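PDB 5AH5: leucine--tRNA ligase from Agrobacterium radiobacter, which probably charges tRNA(Leu) with leucine at the expense of ATP, as expected of a class-one aminoacyl-tRNA synthetase. Local coordinates for residues Phe39-His47 and Thr99-Met110. Numbering follows the deposited sequence. Where two conformers were deposited one is given.
Sequences FPYTSGHLH and TQDAIDSMKRSM. With LSS (5'-O-(L-leucylsulfamoyl)adenosine), chain I.
A single water joins Leu46 to Ser105 and Ser109: it accepts the Leu46 backbone N-H (N to water O 2.8 Å) and also bonds to the hydroxyls of both serines, one helical turn apart. This tie illustrates how a nucleotide-binding signature loop can be two-faced, one side packed on a helix and the other turned to the bound ligand. Ser105 carries its OG anti to the backbone N (chi1 176°), which also brings OG within 2.7 Å of His45 ND1, obliquely to the imidazole. Beyond the water the contact turns apolar. Met106 runs along the loop, its CG 3.6 Å from Leu46 N; a bend at chi3 (-57°) brings CE near Tyr41 O and to 3.8 Å from Thr42 CG2, while the Met106 and Pro40 side chains slide past each other in opposite directions. Leu46 spreads its branches, CD2 against Ser109 CB at 3.7 Å and CD1 on Met110 CE. Thr42, centre of an inverse gamma turn, sets CG2 against Ile103 CG1; its OG1, 3.3 Å from Thr99 CG2, is buried without a polar partner. On the ligand side, the leucyl-adenylate analogue donates from N4 to Phe39 O, and N4 lies over the Tyr41 ring face. The loop leaves strand 32-37 of the parallel sheet and leads into helix 48-66, its residues 40-47 belonging to the predicted HIGH region; helix 95-112 backs it, with helix 82-91 also touching Thr42 and Thr99.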
ATOM      1  N   PHE B  39      -5.787  -6.825  -0.174  1.00 21.99           N
ATOM      2  CA  PHE B  39      -6.463  -8.139  -0.383  1.00 21.49           C
ATOM      3  C   PHE B  39      -5.661  -9.075  -1.300  1.00 18.34           C
ATOM      4  O   PHE B  39      -4.918  -8.611  -2.124  1.00 17.90           O
ATOM      5  CB  PHE B  39      -7.966  -7.963  -0.727  1.00 24.14           C
ATOM      6  CG  PHE B  39      -8.308  -7.552  -2.165  1.00 26.09           C
ATOM      7  CD1 PHE B  39      -7.503  -6.720  -2.930  1.00 25.47           C
ATOM      8  CD2 PHE B  39      -9.557  -7.898  -2.696  1.00 24.55           C
ATOM      9  CE1 PHE B  39      -7.898  -6.336  -4.185  1.00 25.78           C
ATOM     10  CE2 PHE B  39      -9.934  -7.503  -3.964  1.00 23.41           C
ATOM     11  CZ  PHE B  39      -9.139  -6.701  -4.701  1.00 22.99           C
ATOM     12  N   PRO B  40      -5.624 -10.357  -1.000  1.00 17.23           N
ATOM     13  CA  PRO B  40      -4.722 -11.230  -1.672  1.00 21.73           C
ATOM     14  C   PRO B  40      -5.197 -11.762  -3.066  1.00 25.06           C
ATOM     15  O   PRO B  40      -6.385 -11.937  -3.280  1.00 24.27           O
ATOM     16  CB  PRO B  40      -4.642 -12.398  -0.746  1.00 21.02           C
ATOM     17  CG  PRO B  40      -5.934 -12.466  -0.125  1.00 19.55           C
ATOM     18  CD  PRO B  40      -6.395 -11.051   0.005  1.00 18.33           C
ATOM     19  N   TYR B  41      -4.252 -12.069  -3.952  1.00 25.79           N
ATOM     20  CA  TYR B  41      -4.567 -12.807  -5.206  1.00 25.70           C
ATOM     21  C   TYR B  41      -4.958 -14.217  -4.856  1.00 25.13           C
ATOM     22  O   TYR B  41      -4.339 -14.898  -4.035  1.00 22.61           O
ATOM     23  CB  TYR B  41      -3.377 -12.829  -6.181  1.00 25.37           C
ATOM     24  CG  TYR B  41      -3.030 -11.460  -6.786  1.00 25.56           C
ATOM     25  CD1 TYR B  41      -3.978 -10.757  -7.537  1.00 23.23           C
ATOM     26  CD2 TYR B  41      -1.759 -10.874  -6.615  1.00 24.33           C
ATOM     27  CE1 TYR B  41      -3.684  -9.569  -8.125  1.00 22.92           C
ATOM     28  CE2 TYR B  41      -1.465  -9.626  -7.216  1.00 24.63           C
ATOM     29  CZ  TYR B  41      -2.435  -8.977  -7.921  1.00 26.02           C
ATOM     30  OH  TYR B  41      -2.224  -7.741  -8.498  1.00 26.76           O
ATOM     31  N   THR B  42      -5.925 -14.743  -5.569  1.00 26.24           N
ATOM     32  CA  THR B  42      -6.328 -16.113  -5.337  1.00 28.62           C
ATOM     33  C   THR B  42      -5.488 -17.080  -6.185  1.00 32.61           C
ATOM     34  O   THR B  42      -6.040 -17.873  -6.991  1.00 32.52           O
ATOM     35  CB  THR B  42      -7.843 -16.263  -5.629  1.00 27.52           C
ATOM     36  OG1 THR B  42      -8.096 -15.785  -6.960  1.00 27.14           O
ATOM     37  CG2 THR B  42      -8.597 -15.426  -4.648  1.00 27.24           C
ATOM     38  N   SER B  43      -4.173 -17.088  -5.929  1.00 29.09           N
ATOM     39  CA  SER B  43      -3.237 -17.862  -6.696  1.00 26.45           C
ATOM     40  C   SER B  43      -2.699 -19.054  -5.952  1.00 28.35           C
ATOM     41  O   SER B  43      -1.819 -19.735  -6.436  1.00 31.22           O
ATOM     42  CB  SER B  43      -2.120 -16.980  -7.154  1.00 30.55           C
ATOM     43  OG  SER B  43      -1.443 -16.344  -6.051  1.00 31.03           O
ATOM     44  N   GLY B  44      -3.212 -19.344  -4.779  1.00 28.01           N
ATOM     45  CA  GLY B  44      -2.672 -20.439  -3.957  1.00 30.45           C
ATOM     46  C   GLY B  44      -3.195 -20.348  -2.514  1.00 30.02           C
ATOM     47  O   GLY B  44      -4.154 -19.657  -2.227  1.00 30.85           O
ATOM     48  N   HIS B  45      -2.609 -21.097  -1.643  1.00 28.73           N
ATOM     49  CA  HIS B  45      -2.914 -21.039  -0.213  1.00 34.99           C
ATOM     50  C   HIS B  45      -2.393 -19.757   0.479  1.00 27.87           C
ATOM     51  O   HIS B  45      -1.671 -18.951  -0.106  1.00 27.73           O
ATOM     52  CB  HIS B  45      -2.337 -22.266   0.497  1.00 44.24           C
ATOM     53  CG  HIS B  45      -2.965 -23.570   0.077  1.00 60.70           C
ATOM     54  ND1 HIS B  45      -4.254 -23.672  -0.416  1.00 67.37           N
ATOM     55  CD2 HIS B  45      -2.479 -24.836   0.104  1.00 72.33           C
ATOM     56  CE1 HIS B  45      -4.532 -24.936  -0.675  1.00 69.62           C
ATOM     57  NE2 HIS B  45      -3.470 -25.663  -0.364  1.00 77.78           N
ATOM     58  N   LEU B  46      -2.896 -19.515   1.677  1.00 26.37           N
ATOM     59  CA  LEU B  46      -2.406 -18.398   2.491  1.00 25.47           C
ATOM     60  C   LEU B  46      -0.921 -18.689   2.813  1.00 25.60           C
ATOM     61  O   LEU B  46      -0.564 -19.819   3.138  1.00 24.20           O
ATOM     62  CB  LEU B  46      -3.184 -18.264   3.771  1.00 25.56           C
ATOM     63  CG  LEU B  46      -3.104 -16.899   4.448  1.00 26.28           C
ATOM     64  CD1 LEU B  46      -3.787 -15.822   3.614  1.00 28.17           C
ATOM     65  CD2 LEU B  46      -3.673 -16.955   5.872  1.00 29.54           C
ATOM     66  N   HIS B  47      -0.045 -17.733   2.576  0.50 26.81           N
ATOM     67  CA  HIS B  47       1.332 -17.882   3.012  0.50 29.96           C
ATOM     68  C   HIS B  47       1.756 -16.901   4.143  0.50 30.39           C
ATOM     69  O   HIS B  47       1.129 -15.863   4.400  0.50 28.09           O
ATOM     70  CB  HIS B  47       2.250 -17.904   1.780  0.50 30.17           C
ATOM     71  CG  HIS B  47       2.455 -16.579   1.134  0.50 33.34           C
ATOM     72  ND1 HIS B  47       3.043 -16.437  -0.104  0.50 35.35           N
ATOM     73  CD2 HIS B  47       2.198 -15.332   1.571  0.50 35.33           C
ATOM     74  CE1 HIS B  47       3.151 -15.156  -0.398  0.50 36.49           C
ATOM     75  NE2 HIS B  47       2.620 -14.462   0.591  0.50 39.13           N
ATOM     76  N   THR B  99      -9.681 -20.689  -8.383  1.00 26.84           N
ATOM     77  CA  THR B  99      -9.960 -19.513  -7.604  1.00 28.10           C
ATOM     78  C   THR B  99     -10.840 -19.781  -6.415  1.00 29.84           C
ATOM     79  O   THR B  99     -10.493 -19.357  -5.327  1.00 25.38           O
ATOM     80  CB  THR B  99     -10.619 -18.486  -8.441  1.00 26.44           C
ATOM     81  OG1 THR B  99      -9.654 -18.063  -9.345  1.00 25.82           O
ATOM     82  CG2 THR B  99     -11.017 -17.269  -7.630  1.00 31.38           C
ATOM     83  N   GLN B 100     -11.966 -20.453  -6.628  1.00 26.54           N
ATOM     84  CA  GLN B 100     -12.852 -20.803  -5.508  1.00 28.98           C
ATOM     85  C   GLN B 100     -12.171 -21.646  -4.421  1.00 28.16           C
ATOM     86  O   GLN B 100     -12.414 -21.421  -3.216  1.00 26.03           O
ATOM     87  CB  GLN B 100     -14.191 -21.482  -5.962  1.00 26.21           C
ATOM     88  CG  GLN B 100     -15.182 -21.708  -4.803  1.00 29.71           C
ATOM     89  CD  GLN B 100     -15.686 -20.365  -4.219  1.00 32.88           C
ATOM     90  OE1 GLN B 100     -16.071 -19.492  -4.952  1.00 33.30           O
ATOM     91  NE2 GLN B 100     -15.584 -20.181  -2.901  1.00 37.65           N
ATOM     92  N   ASP B 101     -11.439 -22.676  -4.816  1.00 25.16           N
ATOM     93  CA  ASP B 101     -10.614 -23.464  -3.877  1.00 29.06           C
ATOM     94  C   ASP B 101      -9.631 -22.584  -3.065  1.00 26.98           C
ATOM     95  O   ASP B 101      -9.382 -22.890  -1.925  1.00 25.92           O
ATOM     96  CB  ASP B 101      -9.844 -24.566  -4.607  1.00 34.78           C
ATOM     97  CG  ASP B 101      -8.679 -25.217  -3.765  1.00 46.51           C
ATOM     98  OD1 ASP B 101      -7.512 -24.673  -3.705  1.00 56.51           O
ATOM     99  OD2 ASP B 101      -8.907 -26.316  -3.199  1.00 55.01           O
ATOM    100  N   ALA B 102      -9.059 -21.562  -3.686  1.00 24.92           N
ATOM    101  CA  ALA B 102      -8.034 -20.763  -3.033  1.00 29.76           C
ATOM    102  C   ALA B 102      -8.729 -19.853  -2.045  1.00 26.05           C
ATOM    103  O   ALA B 102      -8.233 -19.619  -0.934  1.00 27.18           O
ATOM    104  CB  ALA B 102      -7.227 -19.998  -4.049  1.00 26.68           C
ATOM    105  N   ILE B 103      -9.880 -19.344  -2.468  1.00 26.02           N
ATOM    106  CA  ILE B 103     -10.738 -18.531  -1.592  1.00 25.77           C
ATOM    107  C   ILE B 103     -11.066 -19.324  -0.339  1.00 26.47           C
ATOM    108  O   ILE B 103     -10.796 -18.885   0.793  1.00 23.40           O
ATOM    109  CB  ILE B 103     -11.969 -17.977  -2.321  1.00 24.11           C
ATOM    110  CG1 ILE B 103     -11.524 -16.957  -3.345  1.00 22.30           C
ATOM    111  CG2 ILE B 103     -13.025 -17.389  -1.363  1.00 24.01           C
ATOM    112  CD1 ILE B 103     -12.646 -16.424  -4.196  1.00 22.25           C
ATOM    113  N   ASP B 104     -11.614 -20.491  -0.559  1.00 22.82           N
ATOM    114  CA  ASP B 104     -12.082 -21.344   0.512  1.00 26.25           C
ATOM    115  C   ASP B 104     -10.887 -21.698   1.463  1.00 28.36           C
ATOM    116  O   ASP B 104     -11.023 -21.638   2.676  1.00 25.97           O
ATOM    117  CB  ASP B 104     -12.636 -22.626  -0.027  1.00 28.98           C
ATOM    118  CG  ASP B 104     -14.025 -22.467  -0.783  1.00 33.79           C
ATOM    119  OD1 ASP B 104     -14.661 -21.378  -0.764  1.00 31.21           O
ATOM    120  OD2 ASP B 104     -14.452 -23.482  -1.420  1.00 33.16           O
ATOM    121  N   SER B 105      -9.755 -22.086   0.894  1.00 26.94           N
ATOM    122  CA  SER B 105      -8.521 -22.385   1.687  1.00 27.12           C
ATOM    123  C   SER B 105      -8.042 -21.118   2.458  1.00 24.59           C
ATOM    124  O   SER B 105      -7.753 -21.199   3.608  1.00 27.25           O
ATOM    125  CB  SER B 105      -7.428 -22.865   0.752  1.00 27.07           C
ATOM    126  OG  SER B 105      -6.221 -23.071   1.406  1.00 26.65           O
ATOM    127  N   MET B 106      -7.977 -19.965   1.803  1.00 26.01           N
ATOM    128  CA  MET B 106      -7.466 -18.747   2.437  1.00 22.97           C
ATOM    129  C   MET B 106      -8.398 -18.268   3.530  1.00 26.20           C
ATOM    130  O   MET B 106      -7.944 -17.889   4.601  1.00 22.01           O
ATOM    131  CB  MET B 106      -7.193 -17.630   1.455  1.00 22.71           C
ATOM    132  CG  MET B 106      -5.882 -17.830   0.693  1.00 24.67           C
ATOM    133  SD  MET B 106      -5.418 -16.477  -0.361  1.00 29.16           S
ATOM    134  CE  MET B 106      -6.804 -16.358  -1.384  1.00 35.50           C
ATOM    135  N   LYS B 107      -9.703 -18.322   3.271  1.00 25.38           N
ATOM    136  CA  LYS B 107     -10.686 -17.930   4.242  1.00 27.99           C
ATOM    137  C   LYS B 107     -10.663 -18.829   5.471  1.00 28.98           C
ATOM    138  O   LYS B 107     -10.673 -18.316   6.656  1.00 27.16           O
ATOM    139  CB  LYS B 107     -12.086 -17.856   3.601  1.00 27.06           C
ATOM    140  CG  LYS B 107     -13.184 -17.374   4.555  1.00 30.21           C
ATOM    141  CD  LYS B 107     -14.475 -17.023   3.798  1.00 29.07           C
ATOM    142  CE  LYS B 107     -15.637 -16.921   4.785  1.00 28.99           C
ATOM    143  NZ  LYS B 107     -16.811 -16.332   4.102  1.00 26.44           N
ATOM    144  N   ARG B 108     -10.530 -20.118   5.240  1.00 21.70           N
ATOM    145  CA  ARG B 108     -10.374 -21.026   6.354  1.00 27.14           C
ATOM    146  C   ARG B 108      -9.073 -20.711   7.200  1.00 28.11           C
ATOM    147  O   ARG B 108      -9.107 -20.793   8.405  1.00 25.31           O
ATOM    148  CB  ARG B 108     -10.307 -22.477   5.941  1.00 34.89           C
ATOM    149  CG  ARG B 108     -11.631 -23.133   5.563  1.00 50.88           C
ATOM    150  CD  ARG B 108     -11.489 -24.629   5.257  1.00 59.55           C
ATOM    151  NE  ARG B 108     -12.414 -24.951   4.151  1.00 73.53           N
ATOM    152  CZ  ARG B 108     -12.095 -25.166   2.863  1.00 65.93           C
ATOM    153  NH1 ARG B 108     -10.830 -25.201   2.419  1.00 59.87           N
ATOM    154  NH2 ARG B 108     -13.082 -25.409   2.008  1.00 73.23           N
ATOM    155  N   SER B 109      -7.962 -20.468   6.543  1.00 24.42           N
ATOM    156  CA  SER B 109      -6.688 -20.220   7.228  1.00 26.08           C
ATOM    157  C   SER B 109      -6.825 -18.945   8.121  1.00 27.18           C
ATOM    158  O   SER B 109      -6.443 -18.956   9.317  1.00 27.36           O
ATOM    159  CB  SER B 109      -5.621 -20.039   6.180  1.00 26.98           C
ATOM    160  OG  SER B 109      -5.310 -21.296   5.659  1.00 29.61           O
ATOM    161  N   MET B 110      -7.460 -17.913   7.532  1.00 26.77           N
ATOM    162  CA  MET B 110      -7.741 -16.661   8.196  1.00 26.51           C
ATOM    163  C   MET B 110      -8.598 -16.793   9.460  1.00 28.96           C
ATOM    164  O   MET B 110      -8.242 -16.260  10.528  1.00 28.92           O
ATOM    165  CB  MET B 110      -8.376 -15.672   7.241  1.00 22.67           C
ATOM    166  CG  MET B 110      -7.463 -15.249   6.155  1.00 21.28           C
ATOM    167  SD  MET B 110      -8.287 -14.057   5.195  1.00 26.21           S
ATOM    168  CE  MET B 110      -7.098 -13.591   3.967  1.00 22.48           C
TER
HETATM  169  C1  LSS I1818      -1.594  -8.585  -3.950  1.00 26.69           C
HETATM  170  N1  LSS I1818       6.016 -10.789   3.335  1.00 26.41           N
HETATM  171  O1  LSS I1818      -0.486  -8.095  -3.939  1.00 28.41           O
HETATM  172  S1  LSS I1818      -0.814 -10.642  -2.838  1.00 26.30           S
HETATM  173  C2  LSS I1818       5.258  -9.741   3.649  1.00 29.83           C
HETATM  174  N2  LSS I1818      -1.863  -9.784  -3.467  1.00 25.39           N
HETATM  175  O2  LSS I1818       2.721  -7.273   0.205  1.00 28.72           O
HETATM  176  N3  LSS I1818       4.119  -9.433   2.991  1.00 30.16           N
HETATM  177  O3  LSS I1818       0.214  -6.393   0.945  1.00 27.32           O
HETATM  178  C4  LSS I1818       3.728 -10.234   1.971  1.00 29.75           C
HETATM  179  N4  LSS I1818      -3.932  -8.654  -4.828  1.00 23.97           N
HETATM  180  O4  LSS I1818       0.335  -9.675   1.258  1.00 25.84           O
HETATM  181  C5  LSS I1818       4.524 -11.289   1.543  1.00 30.17           C
HETATM  182  O5  LSS I1818      -0.284  -9.887  -1.535  1.00 29.97           O
HETATM  183  C6  LSS I1818       5.699 -11.550   2.227  1.00 31.26           C
HETATM  184  N6  LSS I1818       6.449 -12.618   1.851  1.00 27.78           N
HETATM  185  C7  LSS I1818      -4.080  -5.574  -4.396  1.00 20.27           C
HETATM  186  N7  LSS I1818       3.909 -11.867   0.479  1.00 32.34           N
HETATM  187  C8  LSS I1818       2.781 -11.155   0.209  1.00 30.58           C
HETATM  188  C9  LSS I1818      -3.045  -6.539  -3.812  1.00 22.91           C
HETATM  189  N9  LSS I1818       2.669 -10.179   1.148  1.00 30.27           N
HETATM  190  CA  LSS I1818      -2.720  -7.827  -4.590  1.00 26.07           C
HETATM  191  C10 LSS I1818      -3.495  -4.924  -5.659  1.00 24.17           C
HETATM  192  C11 LSS I1818      -4.490  -4.558  -3.271  1.00 20.24           C
HETATM  193  O1A LSS I1818       0.415 -10.959  -3.578  1.00 25.13           O
HETATM  194  C21 LSS I1818       1.652  -9.151   1.241  1.00 25.88           C
HETATM  195  C22 LSS I1818       1.693  -8.214   0.084  1.00 26.36           C
HETATM  196  C23 LSS I1818       0.300  -7.581   0.110  1.00 27.04           C
HETATM  197  C24 LSS I1818      -0.525  -8.735   0.644  1.00 25.13           C
HETATM  198  C25 LSS I1818      -1.171  -9.562  -0.468  1.00 27.58           C
HETATM  199  O2A LSS I1818      -1.363 -11.865  -2.293  1.00 20.07           O
HETATM  200  O   HOH W   1      -4.679 -21.316   2.820  1.00 23.93           O